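Side-chain contacts in inositol dehydrogenase (Lactobacillus casei, PDB 4MKX), which probably oxidises scyllo-inositol with NAD as cofactor, as a sugar alcohol dehydrogenase of the Gfo/Idh/MocA family with a Rossmann-fold domain: residues Glu121-Gln124 and Gln125-Gln129; Glu301-Ala304 and Gln305-Leu308. All coordinates share one frame; numbering follows the deposited sequence.

Contact 1: Glu121-Gln124 and Gln125-Gln129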
ATOM      1  N   GLU A 121      31.299  20.854 -25.959  1.00 20.06           N
ATOM      2  CA  GLU A 121      32.604  20.233 -26.163  1.00 20.83           C
ATOM      3  C   GLU A 121      33.750  21.217 -25.898  1.00 17.89           C
ATOM      4  O   GLU A 121      34.812  20.819 -25.420  1.00 20.18           O
ATOM      5  CB  GLU A 121      32.695  19.609 -27.562  1.00 24.35           C
ATOM      6  CG  GLU A 121      31.626  18.538 -27.776  1.00 26.64           C
ATOM      7  CD  GLU A 121      31.929  17.600 -28.929  1.00 34.59           C
ATOM      8  OE1 GLU A 121      32.954  17.801 -29.613  1.00 35.62           O
ATOM      9  OE2 GLU A 121      31.139  16.657 -29.143  1.00 37.56           O
ATOM     10  N   HIS A 122      33.515  22.497 -26.169  1.00 18.35           N
ATOM     11  CA  HIS A 122      34.502  23.535 -25.863  1.00 21.20           C
ATOM     12  C   HIS A 122      34.715  23.588 -24.355  1.00 20.18           C
ATOM     13  O   HIS A 122      35.843  23.684 -23.873  1.00 18.88           O
ATOM     14  CB  HIS A 122      34.023  24.893 -26.370  1.00 20.63           C
ATOM     15  CG  HIS A 122      34.999  26.008 -26.143  1.00 24.61           C
ATOM     16  ND1 HIS A 122      35.025  26.755 -24.984  1.00 23.87           N
ATOM     17  CD2 HIS A 122      35.970  26.519 -26.940  1.00 26.95           C
ATOM     18  CE1 HIS A 122      35.976  27.670 -25.072  1.00 26.27           C
ATOM     19  NE2 HIS A 122      36.564  27.547 -26.249  1.00 26.08           N
ATOM     20  N   THR A 123      33.624  23.495 -23.606  1.00 18.17           N
ATOM     21  CA  THR A 123      33.715  23.501 -22.147  1.00 16.77           C
ATOM     22  C   THR A 123      34.378  22.239 -21.598  1.00 16.83           C
ATOM     23  O   THR A 123      35.139  22.306 -20.636  1.00 16.41           O
ATOM     24  CB  THR A 123      32.332  23.716 -21.514  1.00 16.33           C
ATOM     25  OG1 THR A 123      31.833  24.993 -21.928  1.00 18.13           O
ATOM     26  CG2 THR A 123      32.416  23.679 -19.981  1.00 17.23           C
ATOM     27  N   GLN A 124      34.084  21.087 -22.196  1.00 14.86           N
ATOM     28  CA  GLN A 124      34.769  19.859 -21.825  1.00 16.37           C
ATOM     29  C   GLN A 124      36.282  20.016 -21.908  1.00 17.19           C
ATOM     30  O   GLN A 124      37.004  19.502 -21.058  1.00 16.79           O
ATOM     31  CB  GLN A 124      34.327  18.706 -22.711  1.00 18.84           C
ATOM     32  CG  GLN A 124      32.967  18.154 -22.341  1.00 21.03           C
ATOM     33  CD  GLN A 124      32.569  17.010 -23.235  1.00 20.22           C
ATOM     34  OE1 GLN A 124      32.199  17.220 -24.387  1.00 24.94           O
ATOM     35  NE2 GLN A 124      32.653  15.790 -22.714  1.00 23.39           N
ATOM     36  N   GLN A 125      36.751  20.707 -22.941  1.00 17.31           N
ATOM     37  CA  GLN A 125      38.184  20.960 -23.085  1.00 18.49           C
ATOM     38  C   GLN A 125      38.718  21.820 -21.933  1.00 17.94           C
ATOM     39  O   GLN A 125      39.749  21.497 -21.343  1.00 19.17           O
ATOM     40  CB  GLN A 125      38.471  21.610 -24.439  1.00 16.83           C
ATOM     41  CG  GLN A 125      39.897  22.118 -24.601  1.00 17.68           C
ATOM     42  CD  GLN A 125      40.930  21.004 -24.656  1.00 19.33           C
ATOM     43  OE1 GLN A 125      40.596  19.825 -24.726  1.00 19.51           O
ATOM     44  NE2 GLN A 125      42.200  21.382 -24.648  1.00 21.35           N
ATOM     45  N   VAL A 126      38.009  22.901 -21.611  1.00 14.88           N
ATOM     46  CA  VAL A 126      38.403  23.774 -20.504  1.00 17.00           C
ATOM     47  C   VAL A 126      38.447  22.982 -19.196  1.00 19.49           C
ATOM     48  O   VAL A 126      39.389  23.095 -18.416  1.00 19.27           O
ATOM     49  CB  VAL A 126      37.472  24.999 -20.367  1.00 17.65           C
ATOM     50  CG1 VAL A 126      37.887  25.853 -19.179  1.00 22.29           C
ATOM     51  CG2 VAL A 126      37.502  25.843 -21.626  1.00 18.76           C
ATOM     52  N   ILE A 127      37.424  22.160 -18.962  1.00 16.42           N
ATOM     53  CA  ILE A 127      37.404  21.310 -17.778  1.00 16.12           C
ATOM     54  C   ILE A 127      38.616  20.378 -17.715  1.00 19.72           C
ATOM     55  O   ILE A 127      39.231  20.219 -16.660  1.00 18.90           O
ATOM     56  CB  ILE A 127      36.092  20.472 -17.709  1.00 15.22           C
ATOM     57  CG1 ILE A 127      34.886  21.393 -17.515  1.00 16.41           C
ATOM     58  CG2 ILE A 127      36.179  19.435 -16.614  1.00 19.07           C
ATOM     59  CD1 ILE A 127      33.538  20.667 -17.668  1.00 17.08           C
ATOM     60  N   ALA A 128      38.979  19.785 -18.851  1.00 19.71           N
ATOM     61  CA  ALA A 128      40.116  18.869 -18.901  1.00 17.17           C
ATOM     62  C   ALA A 128      41.436  19.586 -18.601  1.00 18.30           C
ATOM     63  O   ALA A 128      42.394  18.970 -18.127  1.00 23.12           O
ATOM     64  CB  ALA A 128      40.182  18.188 -20.258  1.00 16.95           C
ATOM     65  N   GLN A 129      41.485  20.882 -18.886  1.00 18.92           N
ATOM     66  CA  GLN A 129      42.697  21.665 -18.640  1.00 21.71           C
ATOM     67  C   GLN A 129      42.808  22.122 -17.190  1.00 25.28           C
ATOM     68  O   GLN A 129      43.786  22.767 -16.810  1.00 24.20           O
ATOM     69  CB  GLN A 129      42.762  22.867 -19.580  1.00 23.18           C
ATOM     70  CG  GLN A 129      42.982  22.493 -21.037  1.00 25.03           C
ATOM     71  CD  GLN A 129      42.922  23.682 -21.966  1.00 31.85           C
ATOM     72  OE1 GLN A 129      42.063  24.552 -21.827  1.00 34.84           O
ATOM     73  NE2 GLN A 129      43.833  23.725 -22.930  1.00 33.91           N
TER

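Contact 2: Glu301-Ala304 and Gln305-Leu308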
ATOM      1  N   GLU A 301      10.148  19.682  -1.733  1.00 13.59           N
ATOM      2  CA  GLU A 301       9.702  18.751  -0.709  1.00 12.24           C
ATOM      3  C   GLU A 301      10.237  17.333  -0.973  1.00 12.35           C
ATOM      4  O   GLU A 301      10.792  16.690  -0.076  1.00 14.52           O
ATOM      5  CB  GLU A 301       8.173  18.741  -0.641  1.00 14.41           C
ATOM      6  CG  GLU A 301       7.633  17.710   0.330  1.00 14.94           C
ATOM      7  CD  GLU A 301       6.118  17.678   0.395  1.00 16.20           C
ATOM      8  OE1 GLU A 301       5.585  17.037   1.322  1.00 20.59           O
ATOM      9  OE2 GLU A 301       5.455  18.283  -0.473  1.00 18.20           O
ATOM     10  N   ARG A 302      10.081  16.849  -2.198  1.00 12.08           N
ATOM     11  CA  ARG A 302      10.475  15.473  -2.519  1.00  8.53           C
ATOM     12  C   ARG A 302      11.986  15.287  -2.417  1.00 11.00           C
ATOM     13  O   ARG A 302      12.466  14.263  -1.928  1.00  9.25           O
ATOM     14  CB  ARG A 302      10.008  15.109  -3.932  1.00  9.97           C
ATOM     15  CG  ARG A 302      10.621  13.820  -4.510  1.00 10.06           C
ATOM     16  CD  ARG A 302      10.171  12.560  -3.725  1.00  9.34           C
ATOM     17  NE  ARG A 302      10.806  11.366  -4.294  1.00 11.03           N
ATOM     18  CZ  ARG A 302      12.007  10.910  -3.927  1.00 12.87           C
ATOM     19  NH1 ARG A 302      12.700  11.539  -2.977  1.00 10.74           N
ATOM     20  NH2 ARG A 302      12.521   9.825  -4.514  1.00 13.61           N
ATOM     21  N   PHE A 303      12.749  16.271  -2.886  1.00  8.84           N
ATOM     22  CA  PHE A 303      14.183  16.060  -2.992  1.00  8.95           C
ATOM     23  C   PHE A 303      15.007  16.860  -2.010  1.00  8.54           C
ATOM     24  O   PHE A 303      16.202  17.050  -2.215  1.00 10.11           O
ATOM     25  CB  PHE A 303      14.661  16.266  -4.442  1.00  9.18           C
ATOM     26  CG  PHE A 303      14.237  15.160  -5.372  1.00 11.59           C
ATOM     27  CD1 PHE A 303      14.727  13.871  -5.190  1.00 10.98           C
ATOM     28  CD2 PHE A 303      13.338  15.401  -6.409  1.00 10.40           C
ATOM     29  CE1 PHE A 303      14.336  12.832  -6.032  1.00 11.34           C
ATOM     30  CE2 PHE A 303      12.945  14.374  -7.252  1.00 13.66           C
ATOM     31  CZ  PHE A 303      13.433  13.082  -7.061  1.00 11.92           C
ATOM     32  N   ALA A 304      14.381  17.270  -0.909  1.00  9.27           N
ATOM     33  CA  ALA A 304      15.097  18.034   0.111  1.00 11.89           C
ATOM     34  C   ALA A 304      16.383  17.364   0.572  1.00 10.22           C
ATOM     35  O   ALA A 304      17.438  18.007   0.660  1.00 10.31           O
ATOM     36  CB  ALA A 304      14.177  18.297   1.300  1.00 13.53           C
ATOM     37  N   GLN A 305      16.287  16.079   0.896  1.00  9.74           N
ATOM     38  CA  GLN A 305      17.437  15.308   1.355  1.00  9.69           C
ATOM     39  C   GLN A 305      18.512  15.198   0.289  1.00  9.88           C
ATOM     40  O   GLN A 305      19.701  15.336   0.590  1.00  9.88           O
ATOM     41  CB  GLN A 305      16.983  13.904   1.798  1.00  9.64           C
ATOM     42  CG  GLN A 305      18.139  12.947   2.112  1.00 12.99           C
ATOM     43  CD  GLN A 305      18.495  12.051   0.935  1.00 12.20           C
ATOM     44  OE1 GLN A 305      17.631  11.376   0.364  1.00 13.20           O
ATOM     45  NE2 GLN A 305      19.769  12.056   0.554  1.00 13.03           N
ATOM     46  N   ALA A 306      18.098  14.969  -0.952  1.00  9.04           N
ATOM     47  CA  ALA A 306      19.052  14.807  -2.048  1.00  7.85           C
ATOM     48  C   ALA A 306      19.841  16.083  -2.309  1.00 10.34           C
ATOM     49  O   ALA A 306      21.027  16.027  -2.623  1.00 10.20           O
ATOM     50  CB  ALA A 306      18.337  14.371  -3.313  1.00  9.20           C
ATOM     51  N   PHE A 307      19.180  17.232  -2.205  1.00 10.65           N
ATOM     52  CA  PHE A 307      19.888  18.500  -2.381  1.00  8.51           C
ATOM     53  C   PHE A 307      20.972  18.678  -1.320  1.00 10.35           C
ATOM     54  O   PHE A 307      22.107  19.031  -1.643  1.00 10.26           O
ATOM     55  CB  PHE A 307      18.920  19.691  -2.349  1.00 10.06           C
ATOM     56  CG  PHE A 307      18.055  19.796  -3.563  1.00  9.43           C
ATOM     57  CD1 PHE A 307      18.611  19.719  -4.842  1.00 10.27           C
ATOM     58  CD2 PHE A 307      16.679  19.953  -3.442  1.00 12.59           C
ATOM     59  CE1 PHE A 307      17.802  19.813  -5.977  1.00 13.97           C
ATOM     60  CE2 PHE A 307      15.869  20.047  -4.568  1.00 14.36           C
ATOM     61  CZ  PHE A 307      16.433  19.971  -5.839  1.00 15.11           C
ATOM     62  N   LEU A 308      20.619  18.457  -0.055  1.00 10.88           N
ATOM     63  CA  LEU A 308      21.585  18.571   1.034  1.00  8.83           C
ATOM     64  C   LEU A 308      22.750  17.606   0.842  1.00 10.66           C
ATOM     65  O   LEU A 308      23.903  17.987   1.014  1.00 11.43           O
ATOM     66  CB  LEU A 308      20.902  18.322   2.387  1.00  9.44           C
ATOM     67  CG  LEU A 308      20.087  19.494   2.925  1.00 16.36           C
ATOM     68  CD1 LEU A 308      19.070  19.026   3.966  1.00 21.92           C
ATOM     69  CD2 LEU A 308      21.029  20.539   3.526  1.00 15.75           C
TER
HETATM   70  O   HOH W   1      15.539  13.494  -1.427  1.00 10.26           O
HETATM   71  O   HOH W   2      13.647  14.482   0.816  1.00 18.32           O

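Contact 1: Glu121-Gln124 and Gln125-Gln129
Ile127 N donates to Thr123 O at 2.8 Å, the shortest of four successive i to i+4 bonds on helix 117-128. It arrives nearly end-on to the carbonyl, with an N-H...O angle of 170°. The others are longer and more bent: Gln125 N reaches Glu121 O at 3.1 Å with its donor tilted 30° from the carbonyl plane, Val126 N reaches His122 O at 3.2 Å, and Ala128 N reaches Gln124 O at 3.0 Å. Three polar side chains bond to neighbouring helices. His122 ND1 and Thr123 OG1 both bond to Glu98 OE2 on helix 93-102, and Gln124 NE2 bonds to Glu329 OE1 of helix 328-347. Thr123 divides its two branches: OG1 goes to Glu98, while CG2, anti to the backbone N, meets Ile127 CD1 at 4.0 Å. Ile127 CG1 folds back beside its own backbone N (chi1 -66°), which also brings it to 3.3 Å from Thr123 O, the oxygen that accepts its N-H. One residue earlier, Val126 CG2 lies 3.5 Å from His122 O, a turn before it, and reaches the imidazole only loosely, 4.2 Å from CE1. Beyond the segments, Thr123 packs on Leu94 and Ile97, Val126 on Glu98, and Ile127 on Leu101 and Ala328. The chemistry is thus divided: backbone bonds and aliphatic carbons link one turn of this beta-alpha-beta crossover helix to the next, whereas Glu98, shared by His122 and Thr123, joins it to the helix alongside and may favour a protonated imidazole.

Contact 2: Glu301-Ala304 and Gln305-Leu308
Phe307 brings its ring atoms CD2 and CE2 up to Phe303 where helix 299-302 gives way to helix 304-319. This is the tight part of the contact. Phe307 CD2 is 3.2 Å from Phe303 O, and CE2 lies 4.0 Å from Phe303 CB, approaching the benzyl carbon and not the other ring. With CG beside its backbone N (chi1 -72°), the Phe307 side chain leans back toward the preceding turn. Phe303, at the N-cap position, gives the new helix its first carbonyl: Phe307 N bonds to Phe303 O at 3.0 Å, nearly in line with the C=O. The Phe303 ring takes a separate course, with CD1 touching Ala306 CB obliquely at 4.1 Å. One of its faces is covered by Arg302 CG, 3.6 Å above the plane and over the ring centre, while Phe303 CE1 in turn lies over the guanidinium.

The looser side is polar and watered. Leu308 N bonds to Ala304 O at a longer 3.3 Å, and the exposed side chain of Ala304 is a single methyl group. One water bridges the break between the helices, donating to Arg302 O and accepting from Gln305 N at 3.1 Å. A second accepts from Ala306 N at 3.0 Å and can also donate to Arg302 O, though other acceptors compete for its protons. The bent Gln305 chain carries its amide away to Asp145 N, Phe143 O and Ser309 OG.

Arg302 forms a salt bridge with Asp144 and packs on Leu282 of the second subunit. Gln305 rests on Arg148 of helix 145-155, Phe303 on Met140, and Phe307 and Leu308 on Leu28 and Asn35 of helix 27-38, the helix that follows the first Rossmann strand, 18-23.

How the contacts relate
Contacts 1 and 2 lie on opposite sides of the chain's centre, their own centres 30 Å apart, and share no element. Contact 1 is the more peripheral, within one unbroken helix of the Rossmann domain that connects its last two parallel strands. Contact 2 lies nearer the middle, about 12 Å from the chain's centre, at a break between two helices. Each mixes buried and exposed residues. The regular helix of contact 1 is joined by four successive backbone bonds and keeps its closest side-chain packing aliphatic, whereas contact 2 has two direct backbone bonds, aromatic packing, and water at N-H groups of the new helix's first turn. Only contact 2 touches another subunit.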